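PDB 3GN3: putative protein-disulfide isomerase from Pseudomonas syringae pv. tomato, which is of unknown function but probably has a DsbA-like thioredoxin fold and may act in thiol-disulfide chemistry. Local coordinates for residues R16-F21 and F34-L39; I52-Q57 and C69-A74; K84-A89 and A117-Y122; E95-E100 and N113-R118; S155-F158 and L163-P166. All coordinates share one frame; numbering follows the deposited sequence.

Contact 1. Residues R16-F21 and F34-L39; sequences RLFEVF and FKLDDL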
# COMPACT_ATOMS: atom_id res chain seq x y z
N ARG A 16 16.40 15.23 8.86
CA ARG A 16 15.49 14.15 9.25
C ARG A 16 14.04 14.60 9.02
O ARG A 16 13.60 15.58 9.61
CB ARG A 16 15.73 13.69 10.69
CG ARG A 16 17.10 13.07 10.88
CD ARG A 16 17.16 12.14 12.09
NE ARG A 16 18.12 11.04 11.91
CZ ARG A 16 19.43 11.09 12.19
NH1 ARG A 16 19.98 12.19 12.70
NH2 ARG A 16 20.20 10.03 11.97
N LEU A 17 13.31 13.87 8.17
CA LEU A 17 11.95 14.24 7.78
C LEU A 17 10.88 13.57 8.63
O LEU A 17 10.78 12.33 8.69
CB LEU A 17 11.73 13.98 6.28
CG LEU A 17 10.38 14.37 5.66
CD1 LEU A 17 9.97 15.81 5.92
CD2 LEU A 17 10.34 14.05 4.16
N PHE A 18 10.07 14.39 9.28
CA PHE A 18 9.02 13.93 10.18
C PHE A 18 7.68 14.29 9.58
O PHE A 18 7.30 15.46 9.56
CB PHE A 18 9.16 14.62 11.52
CG PHE A 18 8.23 14.11 12.57
CD1 PHE A 18 8.16 12.75 12.87
CD2 PHE A 18 7.46 14.98 13.32
CE1 PHE A 18 7.30 12.28 13.86
CE2 PHE A 18 6.61 14.51 14.33
CZ PHE A 18 6.53 13.17 14.59
N GLU A 19 6.96 13.28 9.08
CA GLU A 19 5.66 13.53 8.45
C GLU A 19 4.54 13.03 9.33
O GLU A 19 4.61 11.92 9.86
CB GLU A 19 5.59 12.90 7.08
CG GLU A 19 6.68 13.37 6.17
CD GLU A 19 6.62 12.71 4.83
OE1 GLU A 19 5.74 13.07 4.02
OE2 GLU A 19 7.46 11.82 4.60
N VAL A 20 3.51 13.86 9.50
CA VAL A 20 2.39 13.51 10.36
C VAL A 20 1.09 13.68 9.60
O VAL A 20 0.81 14.78 9.06
CB VAL A 20 2.32 14.39 11.63
CG1 VAL A 20 1.36 13.79 12.62
CG2 VAL A 20 3.69 14.55 12.26
N PHE A 21 0.29 12.62 9.57
CA PHE A 21 -0.98 12.59 8.86
C PHE A 21 -2.06 12.93 9.85
O PHE A 21 -2.24 12.24 10.85
CB PHE A 21 -1.23 11.21 8.21
CG PHE A 21 -0.35 10.94 7.03
CD1 PHE A 21 -0.82 11.21 5.73
CD2 PHE A 21 0.96 10.47 7.20
CE1 PHE A 21 0.01 10.99 4.61
CE2 PHE A 21 1.80 10.24 6.08
CZ PHE A 21 1.31 10.50 4.78
N PHE A 34 -1.34 19.99 18.45
CA PHE A 34 -0.86 20.87 19.52
C PHE A 34 0.51 20.50 20.14
O PHE A 34 0.97 21.20 21.03
CB PHE A 34 -1.92 21.04 20.61
CG PHE A 34 -3.09 21.91 20.20
CD1 PHE A 34 -2.88 23.22 19.76
CD2 PHE A 34 -4.39 21.43 20.26
CE1 PHE A 34 -3.96 24.04 19.37
CE2 PHE A 34 -5.48 22.24 19.88
CZ PHE A 34 -5.25 23.55 19.43
N LYS A 35 1.17 19.44 19.66
CA LYS A 35 2.51 19.11 20.15
C LYS A 35 3.58 19.42 19.11
O LYS A 35 4.78 19.27 19.39
CB LYS A 35 2.60 17.65 20.57
CG LYS A 35 1.83 17.30 21.85
CD LYS A 35 2.22 15.91 22.37
CE LYS A 35 1.17 15.39 23.33
NZ LYS A 35 1.42 13.98 23.73
N LEU A 36 3.19 19.85 17.92
CA LEU A 36 4.18 20.02 16.87
C LEU A 36 5.11 21.22 17.08
O LEU A 36 6.27 21.18 16.67
CB LEU A 36 3.53 20.03 15.48
CG LEU A 36 2.83 18.72 15.06
CD1 LEU A 36 2.02 18.95 13.78
CD2 LEU A 36 3.82 17.54 14.90
N ASP A 37 4.62 22.27 17.76
CA ASP A 37 5.47 23.41 18.14
C ASP A 37 6.59 22.96 19.07
O ASP A 37 7.76 23.21 18.77
CB ASP A 37 4.68 24.56 18.76
CG ASP A 37 3.95 25.42 17.72
OD1 ASP A 37 3.04 26.19 18.11
OD2 ASP A 37 4.27 25.34 16.51
N ASP A 38 6.24 22.28 20.17
CA ASP A 38 7.25 21.70 21.07
C ASP A 38 8.19 20.81 20.32
O ASP A 38 9.40 20.89 20.51
CB ASP A 38 6.66 20.79 22.15
CG ASP A 38 5.53 21.40 22.88
OD1 ASP A 38 5.18 22.57 22.56
OD2 ASP A 38 4.99 20.69 23.77
N LEU A 39 7.63 19.94 19.48
CA LEU A 39 8.46 19.00 18.77
C LEU A 39 9.60 19.71 18.02
O LEU A 39 10.77 19.34 18.15
CB LEU A 39 7.64 18.09 17.84
CG LEU A 39 8.72 17.27 17.13
CD1 LEU A 39 9.11 16.03 17.96
CD2 LEU A 39 8.37 16.94 15.73
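Phe18 and Val20 of the central strand meet Leu36 and Leu39 inside the right-handed beta-alpha-beta crossover of the thioredoxin fold, in which strand 16-22 leads through helices to its parallel neighbour, strand 48-54. Both strand side chains point to the helix, and being wholly apolar they suit a face sealed from water. Phe18 has CG anti to the backbone N (chi1 -173°), a rotation that carries its ring off the strand toward the two leucines. Leu36 CD2 lies at the ring edge, 4.2 Å from Phe18 CE2. Leu39 CD2 comes obliquely to the neighbouring CD2 atom of Phe18; the modelled 3.2 Å between them is shorter than carbons normally tolerate, so that exact spacing is doubtful. The same Leu36 methyl also touches Val20: CD2 sits 4.0 Å from Val20 CG2, the two side chains running past each other in opposite senses. The helix turn carrying both leucines is closed by Leu39 N to Lys35 O at 2.9 Å. Around this core, Phe158 of strand 157-160 packs on Phe18 and Val20, Val50 of strand 48-54 touches Leu39, and helix 174-181 adds Ile181 and Trp177.

Contact 2. Residues I52-Q57 and C69-A74; sequences IRLQSQ and CILAAA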
# COMPACT_ATOMS: atom_id res chain seq x y z
N ILE A 52 2.98 18.45 7.74
CA ILE A 52 1.61 17.98 7.89
C ILE A 52 1.05 17.47 6.55
O ILE A 52 1.18 18.12 5.51
CB ILE A 52 0.72 19.09 8.47
CG1 ILE A 52 1.26 19.53 9.83
CG2 ILE A 52 -0.75 18.62 8.57
CD1 ILE A 52 0.61 20.79 10.40
N ARG A 53 0.44 16.28 6.57
CA ARG A 53 -0.37 15.81 5.44
C ARG A 53 -1.77 15.63 5.97
O ARG A 53 -1.96 15.25 7.12
CB ARG A 53 0.11 14.49 4.86
CG ARG A 53 1.60 14.22 4.86
CD ARG A 53 2.37 15.34 4.25
NE ARG A 53 3.64 14.94 3.67
CZ ARG A 53 4.37 15.75 2.90
NH1 ARG A 53 3.92 16.97 2.66
NH2 ARG A 53 5.52 15.34 2.37
N LEU A 54 -2.75 15.91 5.12
CA LEU A 54 -4.13 15.89 5.56
C LEU A 54 -4.78 14.54 5.26
O LEU A 54 -4.86 14.10 4.11
CB LEU A 54 -4.89 17.07 4.94
CG LEU A 54 -4.26 18.42 5.31
CD1 LEU A 54 -4.85 19.53 4.49
CD2 LEU A 54 -4.36 18.73 6.81
N GLN A 55 -5.19 13.86 6.32
CA GLN A 55 -5.80 12.54 6.22
C GLN A 55 -7.29 12.72 6.43
O GLN A 55 -7.77 12.70 7.57
CB GLN A 55 -5.23 11.61 7.31
CG GLN A 55 -5.95 10.25 7.49
CD GLN A 55 -5.58 9.25 6.42
OE1 GLN A 55 -4.97 9.60 5.40
NE2 GLN A 55 -5.92 7.99 6.64
N SER A 56 -8.02 12.93 5.34
CA SER A 56 -9.46 13.12 5.42
C SER A 56 -10.19 11.80 5.73
O SER A 56 -10.10 10.85 4.97
CB SER A 56 -9.94 13.72 4.10
OG SER A 56 -11.30 14.06 4.16
N GLN A 57 -10.90 11.71 6.86
CA GLN A 57 -11.59 10.47 7.23
C GLN A 57 -13.08 10.53 6.88
O GLN A 57 -13.79 11.42 7.37
CB GLN A 57 -11.43 10.18 8.74
CG GLN A 57 -9.99 10.23 9.28
CD GLN A 57 -9.16 9.00 8.95
OE1 GLN A 57 -9.22 8.47 7.84
NE2 GLN A 57 -8.38 8.54 9.92
N CYS A 69 -10.92 23.95 3.06
CA CYS A 69 -10.63 25.21 3.75
C CYS A 69 -9.18 25.37 4.14
O CYS A 69 -8.60 26.48 3.99
CB CYS A 69 -11.44 25.33 5.01
SG CYS A 69 -13.18 25.57 4.66
N ILE A 70 -8.58 24.29 4.66
CA ILE A 70 -7.20 24.35 5.10
C ILE A 70 -6.32 24.63 3.91
O ILE A 70 -5.45 25.51 3.94
CB ILE A 70 -6.76 23.07 5.85
CG1 ILE A 70 -7.51 22.96 7.17
CG2 ILE A 70 -5.24 23.06 6.07
CD1 ILE A 70 -7.69 21.53 7.63
N LEU A 71 -6.56 23.90 2.83
CA LEU A 71 -5.74 24.05 1.64
C LEU A 71 -6.04 25.37 0.93
O LEU A 71 -5.15 25.93 0.27
CB LEU A 71 -5.89 22.83 0.74
CG LEU A 71 -5.16 21.62 1.32
CD1 LEU A 71 -5.57 20.29 0.65
CD2 LEU A 71 -3.65 21.82 1.28
N ALA A 72 -7.27 25.86 1.07
CA ALA A 72 -7.64 27.21 0.61
C ALA A 72 -6.83 28.28 1.33
O ALA A 72 -6.29 29.18 0.69
CB ALA A 72 -9.16 27.47 0.77
N ALA A 73 -6.74 28.17 2.66
CA ALA A 73 -5.92 29.08 3.48
C ALA A 73 -4.46 29.11 3.02
O ALA A 73 -3.84 30.16 3.00
CB ALA A 73 -6.00 28.72 4.95
N ALA A 74 -3.92 27.96 2.63
CA ALA A 74 -2.53 27.89 2.21
C ALA A 74 -2.28 28.69 0.95
O ALA A 74 -1.12 28.85 0.59
CB ALA A 74 -2.08 26.45 2.01
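Leu54 alone makes the strand's side of this contact, and one of its methyls does all the touching. Its CD1 enters the notch between Ile70 and Leu71, 3.9 Å from Ile70 CG2 and 3.8 Å from Leu71 CG. The two leucines meet tip to tip, with both Leu71 methyls close behind: CD1 of Leu71 is 4.0 Å and CD2 4.1 Å from Leu54 CD1, so that methyl rests in the fork of the other isopropyl group. Ile70 comes in at a slant; its CG2, set anti to the backbone N by a chi1 of -67°, is the branch that reaches Leu54, while CG1 and CD1 are left to pack on Val86 and Met87 of helix 79-92. Leucine and isoleucine fit here because their branches spread over a gap of 9.0 Å between Leu54 CA and Ile70 CA. Strand 48-54 belongs to the thioredoxin-fold sheet, and helix 63-73 probably opens the helical insertion, as in DsbA relatives. Helix 137-150 closes the joint, with Ala139 and His143 against Leu71 and His143 ND1 hydrogen-bonded to Leu54 N. Beyond Leu54 the packing between the segments stops. The chain leaves the strand, and Gln55 and Gln57 take their amides elsewhere, both NE2 atoms to His153 O, while Gln57 OE1 bonds Arg148 of the third subunit. Past Leu71, Ala74 is partly open to solvent.

Contact 3. Residues K84-A89 and A117-Y122; sequences KAVMTA and ARIERY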
# COMPACT_ATOMS: atom_id res chain seq x y z
N LYS A 84 -2.29 26.93 9.07
CA LYS A 84 -2.10 26.58 10.47
C LYS A 84 -3.15 27.28 11.35
O LYS A 84 -3.76 26.65 12.23
CB LYS A 84 -0.68 26.89 10.91
CG LYS A 84 -0.36 26.45 12.33
CD LYS A 84 0.84 27.24 12.89
CE LYS A 84 1.00 27.02 14.40
NZ LYS A 84 1.71 28.17 15.02
N ALA A 85 -3.40 28.57 11.09
CA ALA A 85 -4.50 29.29 11.74
C ALA A 85 -5.84 28.54 11.61
O ALA A 85 -6.55 28.34 12.62
CB ALA A 85 -4.60 30.69 11.18
N VAL A 86 -6.17 28.10 10.39
CA VAL A 86 -7.42 27.33 10.17
C VAL A 86 -7.44 26.00 10.94
O VAL A 86 -8.46 25.69 11.59
CB VAL A 86 -7.76 27.11 8.64
CG1 VAL A 86 -8.94 26.10 8.50
CG2 VAL A 86 -8.09 28.44 7.94
N MET A 87 -6.35 25.23 10.87
CA MET A 87 -6.23 23.97 11.66
C MET A 87 -6.40 24.25 13.16
O MET A 87 -7.17 23.56 13.83
CB MET A 87 -4.93 23.21 11.38
CG MET A 87 -4.86 22.63 9.97
SD MET A 87 -3.58 21.40 9.75
CE MET A 87 -2.35 22.26 8.88
N THR A 88 -5.74 25.30 13.66
CA THR A 88 -5.87 25.71 15.06
C THR A 88 -7.31 26.06 15.43
O THR A 88 -7.80 25.65 16.49
CB THR A 88 -4.97 26.92 15.41
OG1 THR A 88 -3.61 26.63 15.05
CG2 THR A 88 -5.07 27.26 16.91
N ALA A 89 -8.00 26.81 14.57
CA ALA A 89 -9.39 27.19 14.87
C ALA A 89 -10.31 25.97 14.92
O ALA A 89 -11.17 25.86 15.81
CB ALA A 89 -9.89 28.24 13.87
N ALA A 117 -18.13 29.71 7.02
CA ALA A 117 -18.35 30.92 7.82
C ALA A 117 -17.79 30.76 9.25
O ALA A 117 -17.10 31.65 9.75
CB ALA A 117 -19.84 31.27 7.84
N ARG A 118 -18.08 29.61 9.85
CA ARG A 118 -17.61 29.21 11.18
C ARG A 118 -16.07 29.22 11.31
O ARG A 118 -15.52 29.77 12.28
CB ARG A 118 -18.16 27.83 11.51
CG ARG A 118 -18.05 27.43 12.97
CD ARG A 118 -19.40 27.37 13.59
NE ARG A 118 -19.89 26.00 13.76
CZ ARG A 118 -20.84 25.43 13.03
NH1 ARG A 118 -21.40 26.07 12.03
NH2 ARG A 118 -21.21 24.19 13.30
N ILE A 119 -15.39 28.62 10.35
CA ILE A 119 -13.93 28.65 10.32
C ILE A 119 -13.41 30.07 10.09
O ILE A 119 -12.38 30.47 10.65
CB ILE A 119 -13.38 27.69 9.23
CG1 ILE A 119 -13.78 26.24 9.55
CG2 ILE A 119 -11.87 27.88 9.05
CD1 ILE A 119 -13.36 25.25 8.49
N GLU A 120 -14.11 30.83 9.25
CA GLU A 120 -13.76 32.23 9.03
C GLU A 120 -13.82 33.04 10.32
O GLU A 120 -12.85 33.73 10.65
CB GLU A 120 -14.65 32.85 7.96
CG GLU A 120 -14.19 32.51 6.56
CD GLU A 120 -15.19 32.93 5.52
OE1 GLU A 120 -14.78 33.13 4.35
OE2 GLU A 120 -16.38 33.08 5.89
N ARG A 121 -14.93 32.91 11.06
CA ARG A 121 -15.10 33.55 12.37
C ARG A 121 -13.90 33.30 13.28
O ARG A 121 -13.20 34.24 13.70
CB ARG A 121 -16.32 32.97 13.07
CG ARG A 121 -17.29 33.99 13.55
CD ARG A 121 -18.48 33.99 12.62
NE ARG A 121 -19.27 32.77 12.82
CZ ARG A 121 -20.24 32.33 12.01
NH1 ARG A 121 -20.56 33.01 10.91
NH2 ARG A 121 -20.87 31.21 12.32
N TYR A 122 -13.67 32.01 13.53
CA TYR A 122 -12.73 31.51 14.51
C TYR A 122 -11.28 31.74 14.14
O TYR A 122 -10.43 31.91 15.02
CB TYR A 122 -12.96 30.03 14.69
CG TYR A 122 -14.19 29.66 15.48
CD1 TYR A 122 -14.72 30.53 16.43
CD2 TYR A 122 -14.80 28.42 15.31
CE1 TYR A 122 -15.81 30.18 17.18
CE2 TYR A 122 -15.89 28.05 16.05
CZ TYR A 122 -16.39 28.94 16.98
OH TYR A 122 -17.48 28.58 17.69
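Val86 and Ile119 cross at about a right angle where helix 79-92 packs on helix 112-123. The touching branch of Ile119 is CG2, which lies 3.5 Å from Val86 CG1 and 4.0 Å from Val86 CG2, so a single methyl sits against the fork of the valine. The first torsion of Ile119 (chi1 -63°) explains this: it sets CG2 anti to the backbone N, on the side of Val86, and sends CG1 and CD1 off toward Phe97 and Cys69. Beta-branched residues suit such an interface because their methyls stand close to the backbone and keep a rigid shape.

One turn further on, Ala89 replaces bulk with nearness. It points at the other helix, and its CB meets Tyr122 CB at 3.6 Å; with so small a residue the two CA atoms, Ala89 CA and Tyr122 CA, come within 5.5 Å. With CG anti to the carbonyl carbon (chi1 -75°), the Tyr122 ring swings off the interface and stacks with His93; its hydroxyl lies beside Glu96 OE1, probably hydrogen-bonded, though the modelled spacing is too short to rely on. Thr88, on another face of its helix, folds OG1 back onto its own backbone, 2.8 Å from Lys84 O, the carbonyl that also receives Thr88 N. These helices probably belong to the helical insertion, as in DsbA relatives, and Leu127 covers both Val86 and Ile119.

No hydrogen bond passes between the two segments. Their association therefore rests on apolar surface and close backbone approach, while the polar ends of Thr88 and Tyr122 find their partners away from the interface.

Contact 4. Residues E95-E100 and N113-R118; sequences EEFEFE and NDIIAR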
# COMPACT_ATOMS: atom_id res chain seq x y z
N GLU A 95 -15.15 19.75 18.54
CA GLU A 95 -16.46 19.19 18.68
C GLU A 95 -17.49 19.87 17.78
O GLU A 95 -18.38 19.22 17.26
CB GLU A 95 -16.86 19.27 20.12
CG GLU A 95 -17.95 18.32 20.44
CD GLU A 95 -18.04 18.09 21.92
OE1 GLU A 95 -17.73 16.95 22.34
OE2 GLU A 95 -18.38 19.06 22.66
N GLU A 96 -17.36 21.18 17.59
CA GLU A 96 -18.31 21.95 16.79
C GLU A 96 -18.21 21.67 15.30
O GLU A 96 -19.04 22.14 14.53
CB GLU A 96 -18.09 23.43 16.99
CG GLU A 96 -18.57 24.01 18.30
CD GLU A 96 -17.93 25.37 18.54
OE1 GLU A 96 -18.17 26.29 17.71
OE2 GLU A 96 -17.15 25.50 19.52
N PHE A 97 -17.16 20.98 14.88
CA PHE A 97 -16.99 20.66 13.48
C PHE A 97 -17.10 19.14 13.27
O PHE A 97 -16.57 18.60 12.29
CB PHE A 97 -15.64 21.16 12.99
CG PHE A 97 -15.52 22.66 12.95
CD1 PHE A 97 -16.07 23.38 11.89
CD2 PHE A 97 -14.82 23.34 13.96
CE1 PHE A 97 -15.95 24.77 11.83
CE2 PHE A 97 -14.68 24.73 13.91
CZ PHE A 97 -15.24 25.45 12.84
N GLU A 98 -17.76 18.44 14.18
CA GLU A 98 -17.93 17.00 14.05
C GLU A 98 -19.36 16.59 14.37
O GLU A 98 -20.25 17.46 14.44
CB GLU A 98 -16.89 16.25 14.88
CG GLU A 98 -16.02 15.29 14.05
CD GLU A 98 -16.84 14.19 13.31
OE1 GLU A 98 -17.37 14.43 12.19
OE2 GLU A 98 -16.93 13.07 13.84
N PHE A 99 -19.60 15.29 14.53
CA PHE A 99 -20.96 14.80 14.71
C PHE A 99 -20.98 13.84 15.89
O PHE A 99 -20.08 13.02 16.03
CB PHE A 99 -21.44 14.06 13.45
CG PHE A 99 -21.67 14.96 12.23
CD1 PHE A 99 -22.97 15.31 11.84
CD2 PHE A 99 -20.59 15.42 11.46
CE1 PHE A 99 -23.20 16.11 10.73
CE2 PHE A 99 -20.80 16.23 10.34
CZ PHE A 99 -22.13 16.59 9.97
N GLU A 100 -22.01 13.92 16.74
CA GLU A 100 -22.11 13.00 17.87
C GLU A 100 -22.12 11.57 17.33
O GLU A 100 -22.94 11.23 16.47
CB GLU A 100 -23.33 13.30 18.75
N ASN A 113 -21.54 26.03 3.57
CA ASN A 113 -21.36 27.47 3.80
C ASN A 113 -21.37 27.86 5.27
O ASN A 113 -20.62 28.75 5.65
CB ASN A 113 -22.37 28.29 3.00
CG ASN A 113 -21.89 28.60 1.59
OD1 ASN A 113 -22.69 28.73 0.67
ND2 ASN A 113 -20.58 28.70 1.42
N ASP A 114 -22.19 27.19 6.09
CA ASP A 114 -22.15 27.37 7.55
C ASP A 114 -20.77 27.05 8.14
O ASP A 114 -20.20 27.86 8.90
CB ASP A 114 -23.22 26.54 8.24
CG ASP A 114 -24.62 27.01 7.91
OD1 ASP A 114 -24.80 28.24 7.75
OD2 ASP A 114 -25.54 26.16 7.82
N ILE A 115 -20.22 25.89 7.77
CA ILE A 115 -18.89 25.43 8.16
C ILE A 115 -17.80 26.41 7.73
O ILE A 115 -16.91 26.75 8.52
CB ILE A 115 -18.62 23.98 7.63
CG1 ILE A 115 -19.61 22.97 8.26
CG2 ILE A 115 -17.17 23.54 7.83
CD1 ILE A 115 -19.88 23.14 9.76
N ILE A 116 -17.88 26.90 6.50
CA ILE A 116 -16.90 27.87 6.02
C ILE A 116 -16.93 29.18 6.81
O ILE A 116 -15.88 29.70 7.21
CB ILE A 116 -17.04 28.16 4.53
CG1 ILE A 116 -16.74 26.89 3.72
CG2 ILE A 116 -16.09 29.31 4.11
CD1 ILE A 116 -16.99 27.04 2.22
N ALA A 117 -18.13 29.71 7.02
CA ALA A 117 -18.35 30.92 7.82
C ALA A 117 -17.79 30.76 9.25
O ALA A 117 -17.10 31.65 9.75
CB ALA A 117 -19.84 31.27 7.84
N ARG A 118 -18.08 29.61 9.85
CA ARG A 118 -17.61 29.21 11.18
C ARG A 118 -16.07 29.22 11.31
O ARG A 118 -15.52 29.77 12.28
CB ARG A 118 -18.16 27.83 11.51
CG ARG A 118 -18.05 27.43 12.97
CD ARG A 118 -19.40 27.37 13.59
NE ARG A 118 -19.89 26.00 13.76
CZ ARG A 118 -20.84 25.43 13.03
NH1 ARG A 118 -21.40 26.07 12.03
NH2 ARG A 118 -21.21 24.19 13.30
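Arg118 NH2 donates to the backbone carbonyl of Glu96, the one hydrogen bond between these segments. At 3.2 Å from Arg118 NH2 to Glu96 O, with 142° at the hydrogen, it is long and somewhat bent. The nitrogen lies in the carbonyl plane, yet the oxygen sits 27° out of the guanidinium plane, so the group is not turned squarely to its acceptor. The bond ties the loop that follows helix 79-92 to helix 112-123, in what is probably the helical insertion of a DsbA-like fold, and it does so at Glu96, in the short 3-10 segment.

The carboxylate of Glu96 is near the same arginine without forming a salt bridge: OE1 stays 4.3 Å from Arg118 NE and probably bonds Tyr122 OH instead. The neighbouring positive charge would probably help to stabilise the carboxylate.

Arginine fits this place because its long chain combines apolar methylenes with a charged end. Bent at chi2 and chi3, it runs past Phe97 in the opposite sense, its methylenes against the outer end of the ring. Arg118 CG is 3.4 Å from Phe97 CZ, in an oblique approach, and Arg118 CB is 3.8 Å from Phe97 CE1. The ring and guanidinium planes end only 18° apart.

Phe97 is buried, with Ile66 of helix 63-73 also on its ring, and an aromatic fills the gap between the loop and two helices. Further out, Phe99 touches Pro112 of the third subunit. Beside the ring, Ile115 O lies in its plane at the edge, 4.0 Å from Phe97 CE1, and Ile115 CG2 is 4.2 Å from Phe97 CD1.

Contact 5. Residues S155-F158 and L163-P166; sequences SPTF and LVQP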
# COMPACT_ATOMS: atom_id res chain seq x y z
N SER A 155 -5.68 7.99 12.05
CA SER A 155 -5.17 9.33 12.33
C SER A 155 -4.93 9.55 13.82
O SER A 155 -5.79 9.22 14.64
CB SER A 155 -6.09 10.40 11.73
OG SER A 155 -7.33 10.44 12.41
N PRO A 156 -3.76 10.10 14.19
CA PRO A 156 -2.68 10.47 13.28
C PRO A 156 -1.82 9.27 12.95
O PRO A 156 -1.86 8.28 13.68
CB PRO A 156 -1.85 11.45 14.11
CG PRO A 156 -1.99 10.93 15.50
CD PRO A 156 -3.43 10.45 15.59
N THR A 157 -1.04 9.36 11.88
CA THR A 157 0.08 8.43 11.78
C THR A 157 1.37 9.20 11.49
O THR A 157 1.34 10.27 10.89
CB THR A 157 -0.18 7.12 10.90
OG1 THR A 157 0.56 7.15 9.68
CG2 THR A 157 -1.61 6.88 10.61
N PHE A 158 2.49 8.66 11.97
CA PHE A 158 3.76 9.36 11.95
C PHE A 158 4.72 8.67 11.00
O PHE A 158 4.78 7.46 11.00
CB PHE A 158 4.36 9.39 13.37
CG PHE A 158 3.42 9.93 14.41
CD1 PHE A 158 3.36 11.30 14.67
CD2 PHE A 158 2.56 9.07 15.09
CE1 PHE A 158 2.48 11.81 15.60
CE2 PHE A 158 1.67 9.56 16.04
CZ PHE A 158 1.64 10.94 16.29
N LEU A 163 9.23 6.24 6.26
CA LEU A 163 8.69 5.03 6.89
C LEU A 163 7.70 5.34 8.00
O LEU A 163 7.95 6.17 8.88
CB LEU A 163 9.81 4.11 7.40
CG LEU A 163 10.65 3.45 6.31
CD1 LEU A 163 11.62 2.49 6.97
CD2 LEU A 163 9.80 2.74 5.24
N VAL A 164 6.56 4.66 7.94
CA VAL A 164 5.52 4.75 8.98
C VAL A 164 6.07 4.16 10.27
O VAL A 164 6.82 3.18 10.23
CB VAL A 164 4.29 3.96 8.55
CG1 VAL A 164 3.37 3.68 9.75
CG2 VAL A 164 3.58 4.70 7.43
N GLN A 165 5.72 4.78 11.40
CA GLN A 165 6.20 4.37 12.72
C GLN A 165 5.00 3.96 13.59
O GLN A 165 4.43 4.80 14.30
CB GLN A 165 6.98 5.49 13.37
CG GLN A 165 8.02 6.13 12.45
CD GLN A 165 9.20 5.23 12.23
OE1 GLN A 165 9.74 4.67 13.18
NE2 GLN A 165 9.64 5.08 10.96
N PRO A 166 4.62 2.67 13.54
CA PRO A 166 3.37 2.30 14.23
C PRO A 166 3.47 2.41 15.76
O PRO A 166 2.46 2.60 16.44
CB PRO A 166 3.10 0.87 13.74
CG PRO A 166 4.41 0.35 13.25
CD PRO A 166 5.31 1.52 12.92
O HOH W 1 2.27 6.12 13.39
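Phe158 and Gln165 face each other across the strands, their CA atoms 5.6 Å apart, and the direct hydrogen bond of the pair runs from Gln165 N to Phe158 O at 2.9 Å. The amide approaches nearly end-on to the carbonyl, with 162° at the oxygen. A weaker CA-H...O contact reaches the same acceptor, Val164 CA lying 3.5 Å from Phe158 O.

A water accepts from Phe158 N at 2.9 Å and donates to Gln165 O at 2.7 Å, standing where a second direct bond would close an antiparallel pair.

A third bond stays within one segment. Gln165 NE2 gives a straight hydrogen bond to Leu163 O at 2.9 Å, the donor well above the carbonyl plane; the bend at chi2 (-73°) folds the amide back over its own backbone, for which glutamine has the reach.

The segments form the beta hairpin of strands 157-160 and 163-164 at the sheet edge. It follows the cis peptide bond before Pro156, the cis-proline loop of thioredoxin folds, which here packs on Phe28 and Ser29 while Ser155 touches Cys26. Cys26 to Ser29 probably occupy the place of the family's CXXC motif, with Ser29 where the second cysteine would be.

Side-chain packing across the hairpin is slight: Val164 CG1 lies 4.5 Å from Thr157 OG1, and Gln165 CB and CG lie beside Phe158 O. The Phe158 ring leads away to Phe18, Val20 and Trp177. At the outer edge, Val164 N bonds Gln149 of the second subunit, and a glycerol, probably from the crystallisation liquor, lies about 3 Å from the Thr157 side chain.

Contacts 1, 2 and 5 share one sheet: Val20 O accepts from Arg53 N at 2.9 Å, and Phe21 N is 2.9 Å from Thr157 O, so strand 16-22 joins contact 1 to both others. Contact 2 hands over to the probable helical insertion, where Ile70 CG1 lies 3.7 Å from Val86 CG1 of contact 3. Contacts 3 and 4 have centres about 10 Å apart and share Ala117 and Arg118 on helix 112-123. Contacts 4 and 5 lie on opposite sides of the chain's centre, their centres about 27 Å apart. The cis-proline loop of contact 5 packs beside Cys26 and Ser29, the presumed redox motif, and Gln57 NE2 of contact 2 makes a weak bond to Ser155 OG.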